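Local coordinates for protein 2-oxo-1,2-dihydroquinoline 8-monooxygenase, oxygenase component (PDB 1Z02) that serves as the oxygenase component that hydroxylates 2-oxo-1,2-dihydroquinoline at position 8, using a Rieske [2Fe-2S] cluster and a separate mononuclear iron, at residues K25-Y30 with G381-Q386; D56-I61 with E93-F98; I61-V66 with V150-D155; I321-H326 with F375-T380. All coordinates share one frame; numbering follows the deposited sequence.

Contact 1. Residues K25-Y30 with G381-Q386; sequences KTQSQY and GWDDEQ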
# COMPACT_ATOMS: atom_id res chain seq x y z
N LYS A 25 -23.01 -21.17 -20.30
CA LYS A 25 -23.18 -22.55 -19.85
C LYS A 25 -21.85 -23.10 -19.35
O LYS A 25 -21.79 -23.74 -18.29
CB LYS A 25 -23.70 -23.42 -21.00
CG LYS A 25 -24.43 -24.68 -20.53
CD LYS A 25 -23.50 -25.71 -19.89
CE LYS A 25 -23.06 -26.76 -20.90
NZ LYS A 25 -22.14 -26.24 -21.94
N THR A 26 -20.79 -22.85 -20.11
CA THR A 26 -19.46 -23.31 -19.76
C THR A 26 -18.92 -22.68 -18.48
O THR A 26 -18.35 -23.38 -17.64
CB THR A 26 -18.48 -23.03 -20.90
OG1 THR A 26 -18.89 -23.78 -22.06
CG2 THR A 26 -17.05 -23.41 -20.52
N GLN A 27 -19.11 -21.37 -18.32
CA GLN A 27 -18.62 -20.69 -17.13
C GLN A 27 -19.31 -21.17 -15.86
O GLN A 27 -18.70 -21.21 -14.79
CB GLN A 27 -18.81 -19.17 -17.26
CG GLN A 27 -18.16 -18.58 -18.50
CD GLN A 27 -18.00 -17.07 -18.43
OE1 GLN A 27 -17.79 -16.42 -19.46
NE2 GLN A 27 -18.06 -16.51 -17.22
N SER A 28 -20.57 -21.57 -15.99
CA SER A 28 -21.33 -22.04 -14.84
C SER A 28 -20.77 -23.37 -14.35
O SER A 28 -21.03 -23.78 -13.22
CB SER A 28 -22.81 -22.22 -15.19
OG SER A 28 -23.01 -23.33 -16.05
N GLN A 29 -19.98 -24.03 -15.20
CA GLN A 29 -19.40 -25.31 -14.84
C GLN A 29 -18.09 -25.20 -14.06
O GLN A 29 -17.49 -26.21 -13.69
CB GLN A 29 -19.20 -26.16 -16.10
CG GLN A 29 -20.52 -26.70 -16.67
CD GLN A 29 -20.35 -27.42 -18.00
OE1 GLN A 29 -20.13 -26.80 -19.03
NE2 GLN A 29 -20.45 -28.75 -17.97
N TYR A 30 -17.64 -23.97 -13.82
CA TYR A 30 -16.44 -23.77 -13.03
C TYR A 30 -16.54 -22.58 -12.08
O TYR A 30 -15.59 -21.82 -11.90
CB TYR A 30 -15.17 -23.68 -13.90
CG TYR A 30 -15.17 -22.70 -15.05
CD1 TYR A 30 -15.05 -21.33 -14.84
CD2 TYR A 30 -15.19 -23.16 -16.37
CE1 TYR A 30 -14.94 -20.44 -15.91
CE2 TYR A 30 -15.09 -22.28 -17.44
CZ TYR A 30 -14.96 -20.93 -17.21
OH TYR A 30 -14.82 -20.09 -18.29
N GLY A 381 -11.82 -10.33 -15.34
CA GLY A 381 -11.33 -11.39 -16.21
C GLY A 381 -12.04 -12.73 -16.19
O GLY A 381 -12.20 -13.36 -17.24
N TRP A 382 -12.47 -13.17 -15.02
CA TRP A 382 -13.16 -14.45 -14.90
C TRP A 382 -14.49 -14.48 -15.65
O TRP A 382 -15.04 -15.56 -15.94
CB TRP A 382 -13.35 -14.78 -13.41
CG TRP A 382 -12.04 -14.92 -12.70
CD1 TRP A 382 -11.53 -14.09 -11.74
CD2 TRP A 382 -11.06 -15.94 -12.91
NE1 TRP A 382 -10.29 -14.54 -11.34
CE2 TRP A 382 -9.98 -15.67 -12.03
CE3 TRP A 382 -10.99 -17.07 -13.74
CZ2 TRP A 382 -8.84 -16.48 -11.98
CZ3 TRP A 382 -9.85 -17.87 -13.69
CH2 TRP A 382 -8.79 -17.57 -12.81
N ASP A 383 -15.01 -13.31 -15.99
CA ASP A 383 -16.27 -13.22 -16.72
C ASP A 383 -16.06 -12.71 -18.14
O ASP A 383 -16.68 -13.23 -19.07
CB ASP A 383 -17.25 -12.27 -16.04
CG ASP A 383 -17.77 -12.78 -14.73
OD1 ASP A 383 -18.51 -12.02 -14.08
OD2 ASP A 383 -17.46 -13.92 -14.34
N ASP A 384 -15.21 -11.70 -18.29
CA ASP A 384 -14.97 -11.06 -19.59
C ASP A 384 -13.86 -11.61 -20.48
O ASP A 384 -13.72 -11.18 -21.63
CB ASP A 384 -14.75 -9.56 -19.40
CG ASP A 384 -15.99 -8.85 -18.88
OD1 ASP A 384 -15.93 -7.63 -18.62
OD2 ASP A 384 -17.04 -9.52 -18.73
N GLU A 385 -13.06 -12.54 -19.97
CA GLU A 385 -12.01 -13.12 -20.80
C GLU A 385 -12.71 -13.74 -22.02
O GLU A 385 -13.85 -14.21 -21.91
CB GLU A 385 -11.27 -14.20 -20.01
CG GLU A 385 -12.13 -15.42 -19.69
CD GLU A 385 -11.44 -16.42 -18.78
OE1 GLU A 385 -10.18 -16.37 -18.65
OE2 GLU A 385 -12.15 -17.26 -18.18
N GLN A 386 -12.05 -13.73 -23.17
CA GLN A 386 -12.66 -14.34 -24.36
C GLN A 386 -11.79 -15.50 -24.82
O GLN A 386 -10.89 -15.34 -25.63
CB GLN A 386 -12.83 -13.29 -25.47
CG GLN A 386 -13.78 -12.18 -25.05
CD GLN A 386 -14.24 -11.30 -26.19
OE1 GLN A 386 -14.82 -11.78 -27.16
NE2 GLN A 386 -14.00 -10.01 -26.07
O HOH W 1 -14.64 -17.33 -18.02
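Trp382 meets Gln27 through its backbone: the carbonyl O of Trp382 faces the carboxamide at the end of the glutamine, whose chain runs extended beyond CG from helix 24-27. A water lies 2.8 Å from Trp382 O, which Lys34 also reaches with a hydrogen bond, while the indole turns off towards Tyr376 and helix 209-216. At Asp383 it is again the carbonyl that counts. It lies next to the Gln27 amide and is hydrogen-bonded to Arg20, and the Asp383 carboxylate forms a salt bridge with Lys34. The modelled orientation of the Gln27 amide is uncertain, but the group sits beside both carbonyls either way. Putting an alanine at Gln27 would probably open a gap beside the Trp382 and Asp383 carbonyls and take away the one amide that reaches them from helix 24-27.

Past the helix end, Glu385 swings its CG between the backbone N and the carbonyl carbon (chi1 67°), and the extended chain carries OE2 back to the water, 2.5 Å away. Tyr30 OH approaches from the opposite direction, 2.8 Å from the water oxygen, which lies in the plane of the phenol ring. Tyr30 OH and Glu385 OE2 themselves stay 3.9 Å apart, so the water is their bridge. Arg398 forms a salt bridge with OE2 and a cation-pi contact with the Tyr30 ring; OE1 goes to Tyr376. This is the carbonyl-rich C-terminal end of helix 380-384, met by amide, water and cationic side chains where helix 24-27, the first of the chain, packs beside a helix of the ring-hydroxylase family region.

Contact 2. Residues D56-I61 with E93-F98; sequences DQVQGI and EKPTCF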
# COMPACT_ATOMS: atom_id res chain seq x y z
N ASP A 56 16.45 -29.38 14.52
CA ASP A 56 16.21 -28.30 15.47
C ASP A 56 15.91 -26.95 14.86
O ASP A 56 15.78 -25.95 15.57
CB ASP A 56 17.39 -28.16 16.44
CG ASP A 56 17.19 -28.96 17.72
OD1 ASP A 56 18.19 -29.14 18.46
OD2 ASP A 56 16.05 -29.40 18.00
N GLN A 57 15.79 -26.90 13.53
CA GLN A 57 15.48 -25.64 12.88
C GLN A 57 13.96 -25.46 12.87
O GLN A 57 13.20 -26.43 12.79
CB GLN A 57 16.02 -25.63 11.45
CG GLN A 57 15.99 -24.24 10.82
CD GLN A 57 16.59 -24.21 9.44
OE1 GLN A 57 17.27 -25.15 9.02
NE2 GLN A 57 16.36 -23.12 8.72
N VAL A 58 13.52 -24.21 12.98
CA VAL A 58 12.10 -23.87 12.98
C VAL A 58 11.89 -22.87 11.86
O VAL A 58 12.71 -21.98 11.67
CB VAL A 58 11.67 -23.24 14.32
CG1 VAL A 58 10.22 -22.73 14.22
CG2 VAL A 58 11.79 -24.27 15.43
N GLN A 59 10.80 -23.02 11.11
CA GLN A 59 10.53 -22.12 10.00
C GLN A 59 9.04 -21.90 9.78
O GLN A 59 8.25 -22.85 9.76
CB GLN A 59 11.15 -22.68 8.72
CG GLN A 59 10.92 -21.80 7.49
CD GLN A 59 11.73 -20.53 7.53
OE1 GLN A 59 12.96 -20.57 7.56
NE2 GLN A 59 11.05 -19.39 7.53
N GLY A 60 8.65 -20.64 9.60
CA GLY A 60 7.25 -20.33 9.36
C GLY A 60 6.99 -20.00 7.90
O GLY A 60 7.82 -19.37 7.23
N ILE A 61 5.84 -20.45 7.39
CA ILE A 61 5.41 -20.21 6.01
C ILE A 61 3.91 -19.91 6.02
O ILE A 61 3.29 -19.81 7.08
CB ILE A 61 5.65 -21.46 5.11
CG1 ILE A 61 4.86 -22.65 5.65
CG2 ILE A 61 7.12 -21.79 5.06
CD1 ILE A 61 5.07 -23.94 4.86
N GLU A 93 8.47 -16.55 14.56
CA GLU A 93 9.27 -15.33 14.51
C GLU A 93 10.50 -15.38 15.40
O GLU A 93 11.51 -14.74 15.12
CB GLU A 93 8.41 -14.12 14.85
CG GLU A 93 7.54 -13.69 13.68
CD GLU A 93 6.94 -12.32 13.86
OE1 GLU A 93 7.66 -11.40 14.28
OE2 GLU A 93 5.74 -12.16 13.56
N LYS A 94 10.42 -16.13 16.49
CA LYS A 94 11.55 -16.27 17.39
C LYS A 94 11.48 -17.68 17.96
O LYS A 94 10.96 -17.90 19.05
CB LYS A 94 11.48 -15.23 18.51
CG LYS A 94 12.77 -15.16 19.26
CD LYS A 94 12.75 -14.15 20.37
CE LYS A 94 14.11 -14.21 21.06
NZ LYS A 94 14.19 -13.39 22.29
N PRO A 95 12.00 -18.66 17.21
CA PRO A 95 12.01 -20.08 17.59
C PRO A 95 12.42 -20.34 19.02
O PRO A 95 13.56 -20.10 19.40
CB PRO A 95 12.98 -20.69 16.58
CG PRO A 95 12.75 -19.86 15.36
CD PRO A 95 12.72 -18.46 15.94
N THR A 96 11.47 -20.84 19.81
CA THR A 96 11.69 -21.13 21.23
C THR A 96 11.13 -22.50 21.61
O THR A 96 9.92 -22.67 21.71
CB THR A 96 11.01 -20.06 22.11
OG1 THR A 96 11.52 -18.76 21.75
CG2 THR A 96 11.28 -20.32 23.58
N CYS A 97 12.02 -23.46 21.82
CA CYS A 97 11.60 -24.82 22.19
C CYS A 97 12.38 -25.31 23.41
O CYS A 97 13.62 -25.27 23.43
CB CYS A 97 11.82 -25.78 21.02
SG CYS A 97 11.00 -25.28 19.48
N PHE A 98 11.66 -25.79 24.42
CA PHE A 98 12.32 -26.27 25.63
C PHE A 98 12.51 -27.78 25.69
O PHE A 98 13.34 -28.27 26.46
CB PHE A 98 11.56 -25.78 26.86
CG PHE A 98 11.56 -24.29 27.02
CD1 PHE A 98 10.48 -23.52 26.57
CD2 PHE A 98 12.66 -23.64 27.57
CE1 PHE A 98 10.50 -22.13 26.67
CE2 PHE A 98 12.69 -22.24 27.67
CZ PHE A 98 11.61 -21.49 27.23
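In the Rieske domain, strand 58-63, the outer strand of a three-stranded antiparallel sheet, with Gly60 bonded on to Val439, is met by the loop that runs from strand 76-81 to strand 102-104, with Val58 packing on Pro95. The strand and loop share no hydrogen bond here; the join is wholly apolar. Val58 CB sits 3.7 Å from Pro95 CB and equally close to Pro95 CG, so the branch point of the valine rests against the CB-CG edge of the proline ring. The two methyls splay around that edge: with CG1 anti to the backbone N (chi1 173°), CG1 goes to Pro95 CG at 4.0 Å, while CG2 lies 3.9 Å from Pro95 CB. Val69 and Arg71 of the neighbouring strand 66-73 also touch Val58.

Just beyond the proline the loop is braced from within, Thr96 OG1 donating back to Lys94 O at 2.9 Å. Lys94 and Phe98 pack on Leu223 of the third subunit, which places this loop at a subunit boundary. Cys97 is not among the cluster ligands; its side chain is about 10 Å from that of Cys105, which is one. Its sulfur instead extends the apolar patch, with Cys97 SG 4.2 Å from Val58 CG2.

Contact 3. Residues I61-V66 with V150-D155; sequences IQICGV and VFVRED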
# COMPACT_ATOMS: atom_id res chain seq x y z
N ILE A 61 5.84 -20.45 7.39
CA ILE A 61 5.41 -20.21 6.01
C ILE A 61 3.91 -19.91 6.02
O ILE A 61 3.29 -19.81 7.08
CB ILE A 61 5.65 -21.46 5.11
CG1 ILE A 61 4.86 -22.65 5.65
CG2 ILE A 61 7.12 -21.79 5.06
CD1 ILE A 61 5.07 -23.94 4.86
N GLN A 62 3.34 -19.74 4.84
CA GLN A 62 1.91 -19.48 4.72
C GLN A 62 1.40 -20.10 3.42
O GLN A 62 1.93 -19.82 2.35
CB GLN A 62 1.61 -17.97 4.74
CG GLN A 62 0.12 -17.67 4.96
CD GLN A 62 -0.22 -16.19 5.02
OE1 GLN A 62 -1.30 -15.83 5.47
NE2 GLN A 62 0.69 -15.34 4.56
N ILE A 63 0.37 -20.94 3.54
CA ILE A 63 -0.23 -21.62 2.40
C ILE A 63 -1.75 -21.56 2.51
O ILE A 63 -2.31 -21.85 3.57
CB ILE A 63 0.22 -23.10 2.32
CG1 ILE A 63 1.74 -23.18 2.11
CG2 ILE A 63 -0.51 -23.80 1.17
CD1 ILE A 63 2.30 -24.59 2.21
N CYS A 64 -2.42 -21.20 1.42
CA CYS A 64 -3.87 -21.05 1.41
C CYS A 64 -4.33 -20.11 2.51
O CYS A 64 -5.40 -20.30 3.10
CB CYS A 64 -4.57 -22.40 1.56
SG CYS A 64 -4.46 -23.46 0.07
N GLY A 65 -3.52 -19.09 2.79
CA GLY A 65 -3.84 -18.13 3.83
C GLY A 65 -3.59 -18.62 5.25
O GLY A 65 -3.71 -17.86 6.21
N VAL A 66 -3.24 -19.90 5.39
CA VAL A 66 -2.99 -20.50 6.69
C VAL A 66 -1.52 -20.42 7.11
O VAL A 66 -0.64 -20.93 6.42
CB VAL A 66 -3.39 -22.00 6.70
CG1 VAL A 66 -3.18 -22.58 8.09
CG2 VAL A 66 -4.83 -22.16 6.26
N VAL A 150 3.21 -30.80 3.09
CA VAL A 150 2.33 -30.59 4.23
C VAL A 150 0.90 -30.63 3.74
O VAL A 150 0.60 -30.14 2.65
CB VAL A 150 2.58 -29.22 4.92
CG1 VAL A 150 1.63 -29.03 6.07
CG2 VAL A 150 4.01 -29.15 5.42
N PHE A 151 0.02 -31.25 4.53
CA PHE A 151 -1.39 -31.33 4.17
C PHE A 151 -2.08 -30.14 4.83
O PHE A 151 -2.40 -30.18 6.03
CB PHE A 151 -2.00 -32.63 4.70
CG PHE A 151 -3.41 -32.87 4.24
CD1 PHE A 151 -3.69 -33.17 2.91
CD2 PHE A 151 -4.47 -32.75 5.13
CE1 PHE A 151 -5.00 -33.35 2.48
CE2 PHE A 151 -5.80 -32.93 4.70
CZ PHE A 151 -6.05 -33.23 3.37
N VAL A 152 -2.28 -29.07 4.06
CA VAL A 152 -2.92 -27.86 4.56
C VAL A 152 -4.42 -28.09 4.60
O VAL A 152 -5.08 -28.19 3.57
CB VAL A 152 -2.59 -26.66 3.65
CG1 VAL A 152 -3.07 -25.35 4.30
CG2 VAL A 152 -1.09 -26.61 3.39
N ARG A 153 -4.96 -28.15 5.82
CA ARG A 153 -6.38 -28.43 6.01
C ARG A 153 -7.10 -27.43 6.90
O ARG A 153 -6.47 -26.65 7.62
CB ARG A 153 -6.54 -29.83 6.61
CG ARG A 153 -5.76 -30.00 7.90
CD ARG A 153 -6.13 -31.25 8.65
NE ARG A 153 -5.30 -31.43 9.84
CZ ARG A 153 -5.39 -32.47 10.66
NH1 ARG A 153 -4.60 -32.56 11.72
NH2 ARG A 153 -6.28 -33.44 10.41
N GLU A 154 -8.43 -27.47 6.85
CA GLU A 154 -9.25 -26.61 7.70
C GLU A 154 -9.14 -27.19 9.11
O GLU A 154 -8.86 -28.38 9.28
CB GLU A 154 -10.72 -26.66 7.26
CG GLU A 154 -10.96 -26.47 5.78
CD GLU A 154 -12.42 -26.65 5.41
OE1 GLU A 154 -13.20 -25.69 5.57
OE2 GLU A 154 -12.78 -27.76 4.99
N ASP A 155 -9.39 -26.35 10.11
CA ASP A 155 -9.30 -26.76 11.51
C ASP A 155 -10.10 -28.01 11.85
O ASP A 155 -9.68 -28.80 12.70
CB ASP A 155 -9.77 -25.62 12.41
CG ASP A 155 -8.83 -24.43 12.39
OD1 ASP A 155 -9.20 -23.38 12.94
OD2 ASP A 155 -7.73 -24.53 11.83
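Val152, at the end of strand 147-152, pushes its side chain against the hairpin turn formed by Ile63, Cys64, Gly65 and Val66. Its CB is the fork from which two methyls reach different parts of that turn. CG1, placed anti to the backbone N (chi1 -171°), heads for the turn itself: it lies 3.7 Å from the carbonyl O of Ile63 and 4.1 Å from Val66 CB, with Cys64 CB slightly farther at 4.3 Å. CG2 turns to the Ile63 side chain, which it meets at a slant. It comes within 3.6 Å of Ile63 CG2, and Ile63 CB and CD1 also border it, so one methyl touches the isoleucine at its branch point, its CG2 methyl and its CD1 tip. Val66 and Val152 lie alongside each other, pointing opposite ways.

The turn is a type I' beta turn, the classic form for a two-residue hairpin, closed by paired backbone bonds: Val66 N to Ile63 O at 2.8 Å and Ile63 N to Val66 O at 3.1 Å. Cys64 and Gly65 both have positive phi. Trimming Val152 to a glycine would probably leave a gap under the turn and deprive Ile63 and Val66 of their shared neighbour.

Tyr45 touches Ile63 and Cys64, and Ile68 touches Val152, continuing the packing. On its other side the turn bonds through its backbone to Pro320 and Ile321. No hydrogen bond or charge pair crosses between the two strands, so the two small sheets they belong to are joined here by shape and aliphatic burial alone.

Contact 4. Residues I321-H326 with F375-T380; sequences ITDDTH and FYYDGT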
# COMPACT_ATOMS: atom_id res chain seq x y z
N ILE A 321 -0.51 -18.38 -1.38
CA ILE A 321 -0.02 -17.85 -0.12
C ILE A 321 -1.17 -17.03 0.45
O ILE A 321 -1.63 -17.27 1.58
CB ILE A 321 1.21 -16.96 -0.33
CG1 ILE A 321 2.37 -17.80 -0.87
CG2 ILE A 321 1.61 -16.29 0.99
CD1 ILE A 321 3.58 -17.01 -1.26
N THR A 322 -1.62 -16.05 -0.34
CA THR A 322 -2.77 -15.23 -0.00
C THR A 322 -3.57 -15.31 -1.29
O THR A 322 -3.32 -16.20 -2.12
CB THR A 322 -2.40 -13.74 0.30
OG1 THR A 322 -1.78 -13.15 -0.84
CG2 THR A 322 -1.48 -13.65 1.51
N ASP A 323 -4.53 -14.43 -1.49
CA ASP A 323 -5.31 -14.48 -2.72
C ASP A 323 -4.63 -13.73 -3.86
O ASP A 323 -5.13 -13.73 -4.98
CB ASP A 323 -6.71 -13.94 -2.48
CG ASP A 323 -6.71 -12.48 -2.06
OD1 ASP A 323 -5.73 -12.02 -1.45
OD2 ASP A 323 -7.72 -11.81 -2.32
N ASP A 324 -3.50 -13.08 -3.59
CA ASP A 324 -2.81 -12.39 -4.67
C ASP A 324 -1.31 -12.64 -4.72
O ASP A 324 -0.57 -11.89 -5.35
CB ASP A 324 -3.12 -10.88 -4.67
CG ASP A 324 -2.42 -10.13 -3.57
OD1 ASP A 324 -2.54 -8.88 -3.55
OD2 ASP A 324 -1.74 -10.76 -2.73
N THR A 325 -0.86 -13.69 -4.04
CA THR A 325 0.55 -14.11 -4.05
C THR A 325 0.57 -15.62 -3.98
O THR A 325 -0.35 -16.23 -3.42
CB THR A 325 1.40 -13.53 -2.87
OG1 THR A 325 0.84 -13.94 -1.62
CG2 THR A 325 1.46 -12.02 -2.94
N HIS A 326 1.59 -16.23 -4.57
CA HIS A 326 1.74 -17.68 -4.58
C HIS A 326 3.23 -18.01 -4.59
O HIS A 326 4.06 -17.16 -4.90
CB HIS A 326 1.09 -18.30 -5.82
CG HIS A 326 1.69 -17.84 -7.11
ND1 HIS A 326 1.45 -16.60 -7.65
CD2 HIS A 326 2.56 -18.45 -7.96
CE1 HIS A 326 2.13 -16.46 -8.77
NE2 HIS A 326 2.81 -17.57 -8.98
N PHE A 375 -6.26 -7.99 -14.92
CA PHE A 375 -7.52 -8.25 -15.59
C PHE A 375 -8.43 -9.13 -14.74
O PHE A 375 -9.65 -9.01 -14.79
CB PHE A 375 -7.24 -8.93 -16.94
CG PHE A 375 -8.46 -9.15 -17.80
CD1 PHE A 375 -9.34 -8.11 -18.07
CD2 PHE A 375 -8.69 -10.38 -18.39
CE1 PHE A 375 -10.43 -8.30 -18.92
CE2 PHE A 375 -9.77 -10.58 -19.25
CZ PHE A 375 -10.64 -9.54 -19.51
N TYR A 376 -7.83 -9.99 -13.93
CA TYR A 376 -8.59 -10.93 -13.11
C TYR A 376 -8.82 -10.68 -11.63
O TYR A 376 -9.81 -11.18 -11.08
CB TYR A 376 -7.95 -12.31 -13.22
CG TYR A 376 -8.04 -12.93 -14.58
CD1 TYR A 376 -9.08 -13.79 -14.91
CD2 TYR A 376 -7.07 -12.65 -15.55
CE1 TYR A 376 -9.15 -14.38 -16.18
CE2 TYR A 376 -7.13 -13.23 -16.82
CZ TYR A 376 -8.17 -14.10 -17.12
OH TYR A 376 -8.21 -14.68 -18.36
N TYR A 377 -7.94 -9.93 -10.98
CA TYR A 377 -8.12 -9.75 -9.54
C TYR A 377 -9.46 -9.21 -9.07
O TYR A 377 -10.05 -9.79 -8.14
CB TYR A 377 -7.01 -8.92 -8.90
CG TYR A 377 -7.13 -8.98 -7.39
CD1 TYR A 377 -7.77 -7.97 -6.68
CD2 TYR A 377 -6.71 -10.12 -6.70
CE1 TYR A 377 -8.00 -8.10 -5.31
CE2 TYR A 377 -6.94 -10.26 -5.34
CZ TYR A 377 -7.59 -9.24 -4.64
OH TYR A 377 -7.83 -9.39 -3.30
N ASP A 378 -9.97 -8.13 -9.67
CA ASP A 378 -11.25 -7.60 -9.22
C ASP A 378 -12.45 -8.38 -9.77
O ASP A 378 -13.59 -7.97 -9.60
CB ASP A 378 -11.39 -6.12 -9.56
CG ASP A 378 -11.48 -5.85 -11.05
OD1 ASP A 378 -11.43 -4.65 -11.42
OD2 ASP A 378 -11.61 -6.81 -11.83
N GLY A 379 -12.18 -9.52 -10.40
CA GLY A 379 -13.26 -10.35 -10.91
C GLY A 379 -13.58 -10.20 -12.39
O GLY A 379 -14.17 -11.09 -12.99
N THR A 380 -13.19 -9.08 -12.97
CA THR A 380 -13.47 -8.83 -14.38
C THR A 380 -13.10 -9.99 -15.31
O THR A 380 -13.97 -10.56 -15.98
CB THR A 380 -12.75 -7.55 -14.85
OG1 THR A 380 -13.16 -6.45 -14.03
CG2 THR A 380 -13.10 -7.25 -16.30
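The phenol ring of Tyr377 is met at its rim by Asp323: the backbone O of Asp323 lies in the ring plane, 3.9 Å from Tyr377 CE2, and the carboxylate OD2 also sits near that plane beside the hydroxyl. Asp324 CB approaches CE2 obliquely, at 3.9 Å. The carboxylate of Asp323 is turned 72° from the ring.

Tyr377 OH donates to Asp323 OD2 at 2.6 Å, on the syn side but 35° out of the carboxylate plane. The ring gets there because Tyr377 carries its CG anti to the backbone N (chi1 -170°), which carries the ring across to the loop at 321-324. Asp323 OD1 is held by a salt bridge to Lys420, whose side chain also touches Tyr377. One acid thus ties both groups together, and the nearby lysine would be expected to favour the charged form of Asp323.

Each side is stiffened locally. Thr322 OG1 accepts from Asp324 N in an ST turn and shares a hydrogen bond with Thr325 OG1. Asp378 OD2 takes Thr380 N at 3.0 Å in an Asx turn, and Thr380 OG1 as well, both from the same face of the carboxylate. Asp324 and Asp378 each have a hydrogen-bonding partner in the second subunit, Ser423 and Gly414. The contact joins the connection between antiparallel strands 313-320 and 325-335 to the type I turn of residues 376-379, which links helix 363-376 to helix 380-384.

Contacts 2 and 3 share strand 58-63 and Ile61, centres 17 Å apart. Contact 3 joins that strand to strand 147-152 of a second small sheet; its turn meets contact 4, centres 18 Å apart, Gly65 N lying 2.9 Å from Ile321 O, a probable hydrogen bond. Contact 4, and residues 381-386 of contact 1, lie in the ring-hydroxylase region; these two, with centres 16 Å apart, meet where helix 363-376 gives way to helix 380-384, and both touch the second subunit. In sequence the other three fall between the ends of contact 1; contact 2 is farthest, 43 Å between centres. Contacts 3 and 4 meet where the cluster-bearing Rieske region adjoins that holding the mononuclear iron.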